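Local coordinates for 5'-deoxynucleotidase (Archaeoglobus fulgidus, PDB 1YNB), which probably hydrolyses 2'-deoxyribonucleoside 5'-phosphates to the 2'-deoxyribonucleoside and phosphate, using a divalent metal such as cobalt or manganese, at residues L29-R34 / V139-R144. Numbering follows the deposited sequence.
Sequences LKLGIR and VSYAIR
The ring of Y141 meets L31 at its edge: L31 CG lies near the ring plane, 4.2 Å from Y141 CD2. One face of the ring carries R144 from the same 3-10 segment. There R144 CG sits 3.6 Å above the plane, offset toward the rim. In turn, Y141 CE1 lies over one face of the R144 guanidinium, also near its rim.

L31 carries most of the contact. Its CG is anti to the carbonyl carbon (chi1 -85°). From there CD2 reaches the backbone of A142, 3.6 Å from A142 CA. The same methyl is 4.0 Å from A142 CB. V139 covers the backbone end of L31: V139 CG1 and V139 CG2 each lie 3.9 Å from L31 O. I33 adds a lighter touch, with I33 CG1 4.3 Å from V139 CG2.

The contact joins two interhelical loops of an all-helical protein of the HD-domain family. One loop, between helices 8-18 and 39-56, holds 29-34, which falls within the family's sequence range. The other, between helices 117-135 and 154-166, supplies V139 and the 3-10 segment 140-144 that follows it. F145 also touches L31. Y135 of helix 117-135 lies against both I33 and A142, so the two loops share a partner in that helix.

The side chains meet through apolar carbons, with the methyls of V139 also lying against L31 O. The hydrogen bonds G32 N to L29 O and A142 N to V139 O lie inside their own segments, and none joins the two segments. Van der Waals packing of L31 is thus the main direct link between them.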
ATOM      1  N   LEU A  29       3.139  -3.195  19.001  1.00 18.43           N
ATOM      2  CA  LEU A  29       3.515  -1.952  19.642  1.00 17.39           C
ATOM      3  C   LEU A  29       4.568  -2.109  20.728  1.00 19.25           C
ATOM      4  O   LEU A  29       5.444  -1.259  20.835  1.00 16.44           O
ATOM      5  CB  LEU A  29       2.292  -1.271  20.243  1.00 19.63           C
ATOM      6  CG  LEU A  29       1.201  -0.929  19.204  1.00 19.53           C
ATOM      7  CD1 LEU A  29      -0.087  -0.602  19.944  1.00 19.97           C
ATOM      8  CD2 LEU A  29       1.663   0.214  18.327  1.00 22.51           C
ATOM      9  N   LYS A  30       4.468  -3.172  21.531  1.00 19.74           N
ATOM     10  CA  LYS A  30       5.450  -3.354  22.598  1.00 21.63           C
ATOM     11  C   LYS A  30       6.831  -3.699  22.065  1.00 22.87           C
ATOM     12  O   LYS A  30       7.838  -3.572  22.804  1.00 23.95           O
ATOM     13  CB  LYS A  30       4.971  -4.400  23.611  1.00 25.34           C
ATOM     14  CG  LYS A  30       4.875  -5.786  23.085  1.00 28.01           C
ATOM     15  CD  LYS A  30       4.240  -6.681  24.155  1.00 31.85           C
ATOM     16  CE  LYS A  30       4.050  -8.106  23.650  1.00 34.77           C
ATOM     17  NZ  LYS A  30       3.197  -8.174  22.393  1.00 35.26           N
ATOM     18  N   LEU A  31       6.916  -4.118  20.802  1.00 19.76           N
ATOM     19  CA  LEU A  31       8.210  -4.410  20.202  1.00 21.24           C
ATOM     20  C   LEU A  31       8.850  -3.135  19.678  1.00 20.94           C
ATOM     21  O   LEU A  31       9.949  -3.188  19.120  1.00 21.65           O
ATOM     22  CB  LEU A  31       8.083  -5.383  19.041  1.00 22.97           C
ATOM     23  CG  LEU A  31       8.073  -6.870  19.350  1.00 25.14           C
ATOM     24  CD1 LEU A  31       6.936  -7.158  20.287  1.00 28.58           C
ATOM     25  CD2 LEU A  31       7.942  -7.683  18.046  1.00 27.55           C
ATOM     26  N   GLY A  32       8.140  -2.024  19.811  1.00 20.23           N
ATOM     27  CA  GLY A  32       8.648  -0.723  19.371  1.00 20.99           C
ATOM     28  C   GLY A  32       8.377  -0.363  17.925  1.00 22.93           C
ATOM     29  O   GLY A  32       8.858   0.652  17.430  1.00 23.98           O
ATOM     30  N   ILE A  33       7.583  -1.187  17.243  1.00 21.20           N
ATOM     31  CA  ILE A  33       7.207  -0.918  15.851  1.00 20.34           C
ATOM     32  C   ILE A  33       6.196   0.199  15.901  1.00 19.86           C
ATOM     33  O   ILE A  33       5.096   0.044  16.396  1.00 18.19           O
ATOM     34  CB  ILE A  33       6.612  -2.184  15.184  1.00 22.50           C
ATOM     35  CG1 ILE A  33       7.698  -3.253  15.102  1.00 23.12           C
ATOM     36  CG2 ILE A  33       6.093  -1.843  13.785  1.00 22.32           C
ATOM     37  CD1 ILE A  33       7.180  -4.681  14.974  1.00 24.26           C
ATOM     38  N   ARG A  34       6.578   1.368  15.398  1.00 19.24           N
ATOM     39  CA  ARG A  34       5.722   2.539  15.510  1.00 22.66           C
ATOM     40  C   ARG A  34       4.442   2.690  14.732  1.00 22.55           C
ATOM     41  O   ARG A  34       3.477   3.274  15.226  1.00 25.92           O
ATOM     42  CB  ARG A  34       6.565   3.802  15.292  1.00 24.49           C
ATOM     43  CG  ARG A  34       7.505   4.028  16.441  1.00 28.08           C
ATOM     44  CD  ARG A  34       6.697   4.455  17.679  1.00 29.77           C
ATOM     45  NE  ARG A  34       6.759   5.910  17.884  1.00 29.71           N
ATOM     46  CZ  ARG A  34       5.937   6.605  18.669  1.00 30.50           C
ATOM     47  NH1 ARG A  34       4.943   6.005  19.317  1.00 30.42           N
ATOM     48  NH2 ARG A  34       6.159   7.898  18.881  1.00 29.74           N
ATOM     49  N   VAL A 139      13.011  -5.582  13.736  1.00 23.97           N
ATOM     50  CA  VAL A 139      13.171  -5.948  15.133  1.00 22.90           C
ATOM     51  C   VAL A 139      13.249  -7.461  15.190  1.00 22.90           C
ATOM     52  O   VAL A 139      12.266  -8.176  14.905  1.00 19.92           O
ATOM     53  CB  VAL A 139      11.984  -5.434  15.951  1.00 25.71           C
ATOM     54  CG1 VAL A 139      12.136  -5.875  17.387  1.00 27.69           C
ATOM     55  CG2 VAL A 139      11.928  -3.889  15.869  1.00 27.82           C
ATOM     56  N   SER A 140      14.432  -7.961  15.535  1.00 21.86           N
ATOM     57  CA  SER A 140      14.665  -9.388  15.547  1.00 23.19           C
ATOM     58  C   SER A 140      13.631 -10.220  16.245  1.00 21.47           C
ATOM     59  O   SER A 140      13.261 -11.270  15.739  1.00 20.43           O
ATOM     60  CB  SER A 140      16.031  -9.698  16.171  1.00 25.91           C
ATOM     61  OG  SER A 140      17.034  -9.212  15.288  1.00 33.31           O
ATOM     62  N   TYR A 141      13.185  -9.745  17.406  1.00 21.65           N
ATOM     63  CA  TYR A 141      12.245 -10.485  18.235  1.00 23.87           C
ATOM     64  C   TYR A 141      10.903 -10.747  17.532  1.00 24.33           C
ATOM     65  O   TYR A 141      10.185 -11.667  17.903  1.00 24.23           O
ATOM     66  CB  TYR A 141      11.997  -9.738  19.535  1.00 29.23           C
ATOM     67  CG  TYR A 141      11.268 -10.575  20.568  1.00 33.94           C
ATOM     68  CD1 TYR A 141      11.959 -11.506  21.345  1.00 37.41           C
ATOM     69  CD2 TYR A 141       9.896 -10.422  20.779  1.00 35.39           C
ATOM     70  CE1 TYR A 141      11.300 -12.266  22.319  1.00 38.23           C
ATOM     71  CE2 TYR A 141       9.229 -11.169  21.743  1.00 37.52           C
ATOM     72  CZ  TYR A 141       9.944 -12.087  22.509  1.00 38.20           C
ATOM     73  OH  TYR A 141       9.306 -12.824  23.479  1.00 42.98           O
ATOM     74  N   ALA A 142      10.582  -9.941  16.528  1.00 22.61           N
ATOM     75  CA  ALA A 142       9.309 -10.146  15.798  1.00 23.14           C
ATOM     76  C   ALA A 142       9.181 -11.590  15.317  1.00 20.95           C
ATOM     77  O   ALA A 142       8.070 -12.080  15.153  1.00 23.72           O
ATOM     78  CB  ALA A 142       9.231  -9.211  14.607  1.00 21.15           C
ATOM     79  N   ILE A 143      10.299 -12.266  15.077  1.00 22.54           N
ATOM     80  CA  ILE A 143      10.272 -13.639  14.579  1.00 23.41           C
ATOM     81  C   ILE A 143       9.570 -14.603  15.529  1.00 24.36           C
ATOM     82  O   ILE A 143       9.148 -15.675  15.096  1.00 24.01           O
ATOM     83  CB  ILE A 143      11.715 -14.188  14.244  1.00 23.70           C
ATOM     84  CG1 ILE A 143      11.612 -15.417  13.331  1.00 24.23           C
ATOM     85  CG2 ILE A 143      12.491 -14.570  15.522  1.00 25.58           C
ATOM     86  CD1 ILE A 143      11.157 -15.064  11.916  1.00 22.96           C
ATOM     87  N   ARG A 144       9.430 -14.233  16.800  1.00 25.26           N
ATOM     88  CA  ARG A 144       8.782 -15.130  17.743  1.00 27.35           C
ATOM     89  C   ARG A 144       7.311 -15.316  17.395  1.00 26.50           C
ATOM     90  O   ARG A 144       6.725 -16.356  17.727  1.00 24.66           O
ATOM     91  CB  ARG A 144       8.869 -14.603  19.181  1.00 31.11           C
ATOM     92  CG  ARG A 144      10.263 -14.577  19.792  1.00 36.08           C
ATOM     93  CD  ARG A 144      10.971 -15.914  19.650  1.00 42.89           C
ATOM     94  NE  ARG A 144      12.141 -16.025  20.521  1.00 47.86           N
ATOM     95  CZ  ARG A 144      13.154 -15.159  20.561  1.00 50.06           C
ATOM     96  NH1 ARG A 144      13.166 -14.089  19.767  1.00 51.01           N
ATOM     97  NH2 ARG A 144      14.157 -15.360  21.418  1.00 52.15           N
TER